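Local coordinates for putative membrane protein COG4129 (Clostridium difficile, PDB 3KMI) that is of unknown function but probably exports aromatic acids across the cell membrane, this chain being its helical C-terminal domain, at residues L127-L132 with F167-K172; I23-I28 with H113-T118; I31-K36 with I107-I112. All coordinates share one frame; numbering follows the deposited sequence. Where two conformers were deposited one is given.

Contact 1. Residues L127-L132 with F167-K172; sequences LLLEEL and FLVNRK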
loop_
_atom_site.group_PDB
_atom_site.type_symbol
_atom_site.label_atom_id
_atom_site.label_comp_id
_atom_site.label_asym_id
_atom_site.label_seq_id
_atom_site.Cartn_x
_atom_site.Cartn_y
_atom_site.Cartn_z
ATOM N N LEU A 127 6.755 1.607 19.477
ATOM C CA LEU A 127 7.632 0.471 19.713
ATOM C C LEU A 127 7.662 -0.439 18.497
ATOM O O LEU A 127 8.721 -0.829 18.027
ATOM C CB LEU A 127 7.208 -0.320 20.964
ATOM C CG LEU A 127 7.491 0.413 22.290
ATOM C CD1 LEU A 127 6.949 -0.406 23.435
ATOM C CD2 LEU A 127 8.969 0.717 22.525
ATOM N N LEU A 128 6.490 -0.787 17.991
ATOM C CA LEU A 128 6.406 -1.736 16.867
ATOM C C LEU A 128 7.046 -1.141 15.588
ATOM O O LEU A 128 7.751 -1.838 14.838
ATOM C CB LEU A 128 4.945 -2.164 16.644
ATOM C CG LEU A 128 4.311 -2.937 17.822
ATOM C CD1 LEU A 128 2.839 -3.189 17.567
ATOM C CD2 LEU A 128 5.075 -4.281 18.032
ATOM N N LEU A 129 6.853 0.160 15.384
ATOM C CA LEU A 129 7.509 0.830 14.259
ATOM C C LEU A 129 9.050 0.812 14.374
ATOM O O LEU A 129 9.731 0.546 13.380
ATOM C CB LEU A 129 6.947 2.252 14.046
ATOM C CG LEU A 129 5.517 2.351 13.489
ATOM C CD1 LEU A 129 4.865 3.682 13.874
ATOM C CD2 LEU A 129 5.499 2.130 11.975
ATOM N N GLU A 130 9.585 1.095 15.569
ATOM C CA GLU A 130 11.035 0.950 15.831
ATOM C C GLU A 130 11.517 -0.474 15.523
ATOM O O GLU A 130 12.556 -0.667 14.874
ATOM C CB GLU A 130 11.387 1.276 17.290
ATOM C CG GLU A 130 11.248 2.733 17.707
ATOM C CD GLU A 130 11.210 2.898 19.223
ATOM O OE1 GLU A 130 10.164 3.346 19.751
ATOM O OE2 GLU A 130 12.213 2.554 19.895
ATOM N N GLU A 131 10.751 -1.465 15.989
ATOM C CA GLU A 131 11.114 -2.883 15.799
ATOM C C GLU A 131 11.131 -3.210 14.320
ATOM O O GLU A 131 12.043 -3.890 13.834
ATOM C CB GLU A 131 10.168 -3.826 16.555
ATOM C CG GLU A 131 10.496 -5.325 16.412
ATOM C CD GLU A 131 9.613 -6.245 17.313
ATOM O OE1 GLU A 131 8.789 -5.722 18.099
ATOM O OE2 GLU A 131 9.759 -7.498 17.232
ATOM N N LEU A 132 10.133 -2.707 13.601
ATOM C CA LEU A 132 10.092 -2.851 12.140
ATOM C C LEU A 132 11.324 -2.232 11.458
ATOM O O LEU A 132 11.914 -2.846 10.543
ATOM C CB LEU A 132 8.782 -2.264 11.561
ATOM C CG LEU A 132 8.564 -2.401 10.066
ATOM C CD1 LEU A 132 8.767 -3.857 9.641
ATOM C CD2 LEU A 132 7.121 -1.982 9.733
ATOM N N PHE A 167 0.425 -0.483 7.798
ATOM C CA PHE A 167 -0.484 -1.139 8.748
ATOM C C PHE A 167 -0.367 -0.591 10.182
ATOM O O PHE A 167 -1.380 -0.311 10.852
ATOM C CB PHE A 167 -0.241 -2.662 8.762
ATOM C CG PHE A 167 -1.253 -3.417 9.573
ATOM C CD1 PHE A 167 -2.390 -3.936 8.960
ATOM C CD2 PHE A 167 -1.088 -3.569 10.965
ATOM C CE1 PHE A 167 -3.322 -4.615 9.670
ATOM C CE2 PHE A 167 -2.024 -4.229 11.706
ATOM C CZ PHE A 167 -3.157 -4.771 11.057
ATOM N N LEU A 168 0.860 -0.397 10.649
ATOM C CA LEU A 168 1.071 0.078 12.014
ATOM C C LEU A 168 0.707 1.548 12.148
ATOM O O LEU A 168 0.191 1.951 13.180
ATOM C CB LEU A 168 2.521 -0.155 12.491
ATOM C CG LEU A 168 2.920 -1.624 12.732
ATOM C CD1 LEU A 168 4.462 -1.794 12.798
ATOM C CD2 LEU A 168 2.249 -2.227 14.011
ATOM N N VAL A 169 0.940 2.328 11.092
ATOM C CA VAL A 169 0.573 3.746 11.101
ATOM C C VAL A 169 -0.938 3.848 11.200
ATOM O O VAL A 169 -1.464 4.707 11.944
ATOM C CB VAL A 169 1.108 4.488 9.856
ATOM C CG1 VAL A 169 0.471 5.895 9.708
ATOM C CG2 VAL A 169 2.635 4.555 9.908
ATOM N N ASN A 170 -1.611 2.983 10.443
ATOM C CA ASN A 170 -3.073 2.907 10.409
ATOM C C ASN A 170 -3.653 2.468 11.752
ATOM O O ASN A 170 -4.654 3.019 12.220
ATOM C CB ASN A 170 -3.577 1.946 9.299
ATOM C CG ASN A 170 -3.504 2.557 7.903
ATOM O OD1 ASN A 170 -3.376 3.759 7.757
ATOM N ND2 ASN A 170 -3.577 1.718 6.870
ATOM N N ARG A 171 -3.034 1.481 12.381
ATOM C CA ARG A 171 -3.577 0.952 13.634
ATOM C C ARG A 171 -3.413 2.012 14.738
ATOM O O ARG A 171 -4.290 2.172 15.578
ATOM C CB ARG A 171 -2.934 -0.383 14.008
ATOM C CG ARG A 171 -3.499 -0.972 15.331
ATOM C CD ARG A 171 -3.414 -2.457 15.370
ATOM N NE ARG A 171 -4.438 -3.106 14.557
ATOM C CZ ARG A 171 -4.698 -4.406 14.571
ATOM N NH1 ARG A 171 -4.023 -5.224 15.392
ATOM N NH2 ARG A 171 -5.681 -4.895 13.800
ATOM N N LYS A 172 -2.305 2.745 14.684
ATOM C CA LYS A 172 -2.041 3.840 15.605
ATOM C C LYS A 172 -3.043 4.985 15.417
ATOM O O LYS A 172 -3.527 5.539 16.408
ATOM C CB LYS A 172 -0.595 4.289 15.452
ATOM C CG LYS A 172 -0.075 5.188 16.531
ATOM C CD LYS A 172 1.432 5.261 16.401
ATOM C CE LYS A 172 1.990 6.215 17.419
ATOM N NZ LYS A 172 2.206 7.520 16.781
#

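Contact 2. Residues I23-I28 with H113-T118; sequences IVLIDI and HKIGYT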
loop_
_atom_site.group_PDB
_atom_site.type_symbol
_atom_site.label_atom_id
_atom_site.label_comp_id
_atom_site.label_asym_id
_atom_site.label_seq_id
_atom_site.Cartn_x
_atom_site.Cartn_y
_atom_site.Cartn_z
ATOM N N ILE A 23 -7.366 -11.031 12.979
ATOM C CA ILE A 23 -7.523 -12.447 12.632
ATOM C C ILE A 23 -6.891 -12.767 11.261
ATOM O O ILE A 23 -6.168 -13.748 11.125
ATOM C CB ILE A 23 -9.010 -12.882 12.644
ATOM C CG1 ILE A 23 -9.477 -13.032 14.095
ATOM C CG2 ILE A 23 -9.156 -14.224 11.951
ATOM C CD1 ILE A 23 -11.024 -13.197 14.285
ATOM N N VAL A 24 -7.172 -11.934 10.263
ATOM C CA VAL A 24 -6.645 -12.127 8.918
ATOM C C VAL A 24 -5.124 -11.915 8.979
ATOM O O VAL A 24 -4.385 -12.614 8.321
ATOM C CB VAL A 24 -7.297 -11.159 7.877
ATOM C CG1 VAL A 24 -6.593 -11.294 6.502
ATOM C CG2 VAL A 24 -8.809 -11.442 7.731
ATOM N N LEU A 25 -4.671 -10.907 9.716
ATOM C CA LEU A 25 -3.229 -10.670 9.838
ATOM C C LEU A 25 -2.487 -11.904 10.383
ATOM O O LEU A 25 -1.425 -12.308 9.873
ATOM C CB LEU A 25 -2.978 -9.412 10.705
ATOM C CG LEU A 25 -1.517 -8.984 10.785
ATOM C CD1 LEU A 25 -1.050 -8.311 9.466
ATOM C CD2 LEU A 25 -1.250 -7.998 11.967
ATOM N N ILE A 26 -3.039 -12.500 11.429
ATOM C CA ILE A 26 -2.434 -13.693 12.022
ATOM C C ILE A 26 -2.466 -14.877 11.020
ATOM O O ILE A 26 -1.526 -15.680 10.969
ATOM C CB ILE A 26 -3.167 -14.046 13.349
ATOM C CG1 ILE A 26 -2.852 -12.974 14.406
ATOM C CG2 ILE A 26 -2.824 -15.440 13.826
ATOM C CD1 ILE A 26 -3.937 -12.814 15.502
ATOM N N ASP A 27 -3.549 -14.981 10.239
ATOM C CA ASP A 27 -3.598 -16.017 9.176
ATOM C C ASP A 27 -2.419 -15.835 8.261
ATOM O O ASP A 27 -1.816 -16.822 7.866
ATOM C CB ASP A 27 -4.844 -15.907 8.288
ATOM C CG ASP A 27 -6.108 -16.260 8.998
ATOM O OD1 ASP A 27 -6.034 -16.959 10.019
ATOM O OD2 ASP A 27 -7.193 -15.844 8.512
ATOM N N ILE A 28 -2.121 -14.579 7.898
ATOM C CA ILE A 28 -0.949 -14.274 7.055
ATOM C C ILE A 28 0.388 -14.754 7.689
ATOM O O ILE A 28 1.187 -15.487 7.055
ATOM C CB ILE A 28 -0.915 -12.783 6.628
ATOM C CG1 ILE A 28 -2.038 -12.527 5.604
ATOM C CG2 ILE A 28 0.444 -12.417 6.026
ATOM C CD1 ILE A 28 -2.513 -11.047 5.579
ATOM N N HIS A 113 2.707 -12.022 14.144
ATOM C CA HIS A 113 1.963 -12.571 15.304
ATOM C C HIS A 113 1.943 -11.616 16.481
ATOM O O HIS A 113 0.913 -11.445 17.141
ATOM C CB HIS A 113 2.540 -13.907 15.789
ATOM C CG HIS A 113 2.079 -15.093 14.995
ATOM N ND1 HIS A 113 2.950 -15.938 14.346
ATOM C CD2 HIS A 113 0.839 -15.594 14.767
ATOM C CE1 HIS A 113 2.270 -16.887 13.724
ATOM N NE2 HIS A 113 0.986 -16.697 13.957
ATOM N N LYS A 114 3.092 -11.021 16.766
ATOM C CA LYS A 114 3.209 -10.093 17.868
ATOM C C LYS A 114 2.240 -8.952 17.620
ATOM O O LYS A 114 1.470 -8.551 18.509
ATOM C CB LYS A 114 4.650 -9.589 18.017
ATOM C CG LYS A 114 4.845 -8.555 19.126
ATOM C CD LYS A 114 6.294 -8.128 19.178
ATOM C CE LYS A 114 6.624 -7.225 20.361
ATOM N NZ LYS A 114 8.100 -6.960 20.342
ATOM N N ILE A 115 2.271 -8.427 16.412
ATOM C CA ILE A 115 1.357 -7.337 16.035
ATOM C C ILE A 115 -0.117 -7.793 16.201
ATOM O O ILE A 115 -0.952 -7.085 16.784
ATOM C CB ILE A 115 1.607 -6.823 14.587
ATOM C CG1 ILE A 115 3.018 -6.199 14.426
ATOM C CG2 ILE A 115 0.475 -5.829 14.189
ATOM C CD1 ILE A 115 3.404 -5.829 12.940
ATOM N N GLY A 116 -0.443 -8.953 15.663
ATOM C CA GLY A 116 -1.815 -9.421 15.702
ATOM C C GLY A 116 -2.369 -9.572 17.110
ATOM O O GLY A 116 -3.572 -9.383 17.328
ATOM N N TYR A 117 -1.513 -9.919 18.077
ATOM C CA TYR A 117 -1.971 -10.229 19.456
ATOM C C TYR A 117 -1.785 -9.139 20.494
ATOM O O TYR A 117 -2.228 -9.301 21.646
ATOM C CB TYR A 117 -1.305 -11.529 19.973
ATOM C CG TYR A 117 -1.895 -12.752 19.309
ATOM C CD1 TYR A 117 -3.158 -13.226 19.688
ATOM C CD2 TYR A 117 -1.230 -13.404 18.293
ATOM C CE1 TYR A 117 -3.729 -14.321 19.069
ATOM C CE2 TYR A 117 -1.791 -14.506 17.685
ATOM C CZ TYR A 117 -3.029 -14.948 18.073
ATOM O OH TYR A 117 -3.568 -16.066 17.477
ATOM N N THR A 118 -1.115 -8.052 20.105
ATOM C CA THR A 118 -0.805 -6.995 21.050
ATOM C C THR A 118 -1.870 -5.907 21.002
ATOM O O THR A 118 -2.112 -5.294 19.950
ATOM C CB THR A 118 0.617 -6.382 20.789
ATOM O OG1 THR A 118 1.614 -7.415 20.863
ATOM C CG2 THR A 118 0.957 -5.300 21.830
#

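Contact 3. Residues I31-K36 with I107-I112; sequences IIVNPK and ILSAFI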
loop_
_atom_site.group_PDB
_atom_site.type_symbol
_atom_site.label_atom_id
_atom_site.label_comp_id
_atom_site.label_asym_id
_atom_site.label_seq_id
_atom_site.Cartn_x
_atom_site.Cartn_y
_atom_site.Cartn_z
ATOM N N ILE A 31 0.741 -18.435 7.292
ATOM C CA ILE A 31 1.010 -18.864 5.921
ATOM C C ILE A 31 2.520 -18.816 5.618
ATOM O O ILE A 31 3.069 -19.728 4.968
ATOM C CB ILE A 31 0.192 -18.067 4.892
ATOM C CG1 ILE A 31 -1.277 -18.546 4.936
ATOM C CG2 ILE A 31 0.803 -18.279 3.488
ATOM C CD1 ILE A 31 -2.305 -17.576 4.399
ATOM N N ILE A 32 3.204 -17.791 6.138
ATOM C CA ILE A 32 4.668 -17.705 5.965
ATOM C C ILE A 32 5.359 -18.997 6.413
ATOM O O ILE A 32 6.252 -19.506 5.716
ATOM C CB ILE A 32 5.276 -16.464 6.684
ATOM C CG1 ILE A 32 4.674 -15.200 6.102
ATOM C CG2 ILE A 32 6.828 -16.457 6.641
ATOM C CD1 ILE A 32 4.859 -13.940 6.957
ATOM N N VAL A 33 4.924 -19.530 7.558
ATOM C CA VAL A 33 5.554 -20.706 8.177
ATOM C C VAL A 33 5.009 -22.019 7.621
ATOM O O VAL A 33 5.753 -22.968 7.491
ATOM C CB VAL A 33 5.409 -20.720 9.722
ATOM C CG1 VAL A 33 6.014 -21.987 10.310
ATOM C CG2 VAL A 33 6.091 -19.540 10.317
ATOM N N ASN A 34 3.726 -22.068 7.284
ATOM C CA ASN A 34 3.126 -23.261 6.630
ATOM C C ASN A 34 2.422 -22.944 5.320
ATOM O O ASN A 34 1.198 -22.914 5.293
ATOM C CB ASN A 34 2.098 -23.905 7.553
ATOM C CG ASN A 34 2.678 -24.321 8.865
ATOM O OD1 ASN A 34 3.315 -25.374 8.975
ATOM N ND2 ASN A 34 2.442 -23.513 9.888
ATOM N N PRO A 35 3.176 -22.706 4.225
ATOM C CA PRO A 35 2.521 -22.258 2.984
ATOM C C PRO A 35 1.390 -23.171 2.481
ATOM O O PRO A 35 0.400 -22.686 1.917
ATOM C CB PRO A 35 3.669 -22.236 1.952
ATOM C CG PRO A 35 4.869 -22.820 2.635
ATOM C CD PRO A 35 4.644 -22.684 4.107
ATOM N N LYS A 36 1.537 -24.473 2.703
ATOM C CA LYS A 36 0.689 -25.460 2.037
ATOM C C LYS A 36 -0.440 -25.975 2.923
ATOM O O LYS A 36 -1.359 -26.643 2.432
ATOM C CB LYS A 36 1.537 -26.633 1.533
ATOM C CG LYS A 36 1.423 -26.896 0.025
ATOM C CD LYS A 36 2.381 -26.009 -0.780
ATOM C CE LYS A 36 3.683 -25.761 -0.017
ATOM N NZ LYS A 36 4.895 -26.097 -0.823
ATOM N N ILE A 107 11.303 -14.831 11.446
ATOM C CA ILE A 107 11.334 -13.642 12.312
ATOM C C ILE A 107 10.190 -12.666 11.929
ATOM O O ILE A 107 9.529 -12.098 12.805
ATOM C CB ILE A 107 12.728 -12.971 12.283
ATOM C CG1 ILE A 107 13.722 -13.808 13.103
ATOM C CG2 ILE A 107 12.695 -11.504 12.832
ATOM C CD1 ILE A 107 15.163 -13.530 12.749
ATOM N N LEU A 108 9.972 -12.499 10.623
ATOM C CA LEU A 108 8.867 -11.710 10.110
ATOM C C LEU A 108 7.532 -12.276 10.602
ATOM O O LEU A 108 6.641 -11.544 11.075
ATOM C CB LEU A 108 8.877 -11.689 8.568
ATOM C CG LEU A 108 7.652 -10.945 8.026
ATOM C CD1 LEU A 108 7.738 -9.477 8.474
ATOM C CD2 LEU A 108 7.522 -11.081 6.521
ATOM N N SER A 109 7.373 -13.577 10.459
ATOM C CA SER A 109 6.163 -14.210 10.921
ATOM C C SER A 109 5.921 -13.995 12.435
ATOM O O SER A 109 4.802 -13.666 12.846
ATOM C CB SER A 109 6.230 -15.694 10.623
ATOM O OG SER A 109 5.120 -16.345 11.185
ATOM N N ALA A 110 6.973 -14.137 13.243
ATOM C CA ALA A 110 6.869 -13.881 14.683
ATOM C C ALA A 110 6.430 -12.435 14.938
ATOM O O ALA A 110 5.575 -12.172 15.784
ATOM C CB ALA A 110 8.217 -14.178 15.382
ATOM N N PHE A 111 6.991 -11.513 14.179
ATOM C CA PHE A 111 6.679 -10.072 14.342
ATOM C C PHE A 111 5.203 -9.767 13.985
ATOM O O PHE A 111 4.525 -9.004 14.688
ATOM C CB PHE A 111 7.656 -9.224 13.511
ATOM C CG PHE A 111 7.432 -7.724 13.624
ATOM C CD1 PHE A 111 7.463 -7.085 14.865
ATOM C CD2 PHE A 111 7.242 -6.956 12.479
ATOM C CE1 PHE A 111 7.260 -5.676 14.961
ATOM C CE2 PHE A 111 7.045 -5.566 12.558
ATOM C CZ PHE A 111 7.039 -4.932 13.810
ATOM N N ILE A 112 4.700 -10.382 12.916
ATOM C CA ILE A 112 3.304 -10.257 12.539
ATOM C C ILE A 112 2.355 -10.866 13.598
ATOM O O ILE A 112 1.307 -10.298 13.888
ATOM C CB ILE A 112 3.015 -10.875 11.120
ATOM C CG1 ILE A 112 3.807 -10.097 10.056
ATOM C CG2 ILE A 112 1.514 -10.821 10.836
ATOM C CD1 ILE A 112 3.886 -10.757 8.667
#

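Contact 1. Residues L127-L132 with F167-K172
Leu128 meets Leu168 with two of its carbons: CB rests 3.8 Å from Leu168 CD2, and CD1 comes to 3.7 Å from the same methyl. The two side chains cross at about a right angle. The other methyl of Leu168, CD1, reaches past the side chain to the Leu128 backbone and lies 3.9 Å from its carbonyl carbon. One residue on, Leu129 sends CD2 to within 3.8 Å of Leu168 CB, the two leucines sliding past one another in opposite directions. Its chi1 (-71°) sets CG beside the backbone N; CB itself does not point at the other helix, and it is CD2 that makes the contact. The same CD2 has a looser contact with Val169 CG2 at 4.3 Å. Leu132 closes the row from one turn further along, its CD2 standing 4.1 Å from Leu168 CD1. Its remaining neighbours include Leu161, Leu164 and Phe111, while Ile115 of helix 103-117 packs on Leu168 as well. Leu168 is thus touched by Leu128, Leu129 and Leu132, and no hydrogen bond joins the two segments. Polar groups are engaged elsewhere: Glu131 forms a salt bridge with Lys114, and Arg171, with Phe167 CZ over one face of its guanidinium, bonds to Ser22. The local axes approach to 10.2 Å at 174°, wide enough for leucine side chains to fill the gap between them. Such nearly antiparallel, leucine-filled packing of helices 124-140 and 148-176 is characteristic of an all-helical bundle, here the C-terminal domain of a putative aromatic acid exporter.

Contact 2. Residues I23-I28 with H113-T118
Antiparallel packing of helices 7-33 and 103-117 in the helical bundle brings Ile26 against Gly116 and Tyr117, with local axes 8.7 Å apart at a crossing angle of -165°. Glycine makes the approach possible: a CB on Gly116 would run into Ile26 CG1, which instead lies 3.9 Å from Gly116 CA. From there Ile26 CD1 extends over one face of the Tyr117 ring, 3.7 Å from its centroid and offset toward the rim beside CE2 and CZ, a CH-pi contact. The isoleucine and tyrosine side chains cross at about a right angle. The second branch, CG2, anti to the Ile26 backbone N, turns to His113 and touches the ring edge at CD2, 3.8 Å away and near the ring plane. Deeper in the bundle, Leu25 CD2 meets Ile115 CG2 at 3.6 Å, and Phe167 of helix 148-176 packs against both residues. At the end of helix 103-117, Thr118 OG1 donates to Lys114 O over 2.6 Å, lying above the carbonyl plane. His113 NE2 is hydrogen-bonded to Asp30, whose carboxylate would be expected to favour a protonated ring. Apolar and CH-pi contacts thus join the segments directly, while a polar tie between the two helices is made by His113 with Asp30, just beyond the 23-28 segment.

Contact 3. Residues I31-K36 with I107-I112
Ile32 and Ser109 face each other with their CA atoms 6.2 Å apart. Asn34, Pro35 and Lys36 are non-helical and lead away from the contact, whereas 107-112 is helical throughout, with Phe111 N and Ile112 N bonded to the carbonyls of Ile107 and Leu108. The contact therefore rests on Ile32 and Val33 against one side of helix 103-117. In Ile32, chi2 (163°) extends CD1 anti to CA, and this methyl lies 3.7 Å from Ile112 CD1 and 3.9 Å from Leu108 CD2. The Ile32 side chain crosses that of Leu108 at about a right angle and meets Ile112 at a slant. The other branch, Ile32 CG2, lies 4.1 Å from Ser109 CB. This is core packing in a bundle of long helices: Leu164 of helix 148-176 touches both Leu108 and Ile112, and Val95 of helix 68-95 packs on Ile32. Val33, beside the core, brings CG2 to 3.5 Å from Ser109 OG and 3.9 Å from Ser109 CB, so a methyl lies against the hydroxyl oxygen. Ser109 OG itself is anti to its backbone N (chi1 174°) and takes part in a hydrogen bond with Ala29 O on the preceding turn of helix 7-33, which satisfies this buried polar atom. The carbonyl of Ile32 is likewise hydrogen-bonded, to Thr101 OG1 in the chain leading into helix 103-117.

In the fold
Contacts 2 and 3 are successive positions along one pair, helices 7-33 and 103-117, with centres about 10 Å apart; the residues of contact 3 fall between the two segments of contact 2 in sequence. Contact 1 comes later in the chain and joins helices 124-140 and 148-176, its centre about 13 Å from that of contact 2 and about 18 Å from that of contact 3. Helix 103-117 touches both helices of contact 1 as well as helix 7-33, for instance through Phe111 against Leu128. All three contacts thus belong to one continuous helical core within the putative exporter's C-terminal domain.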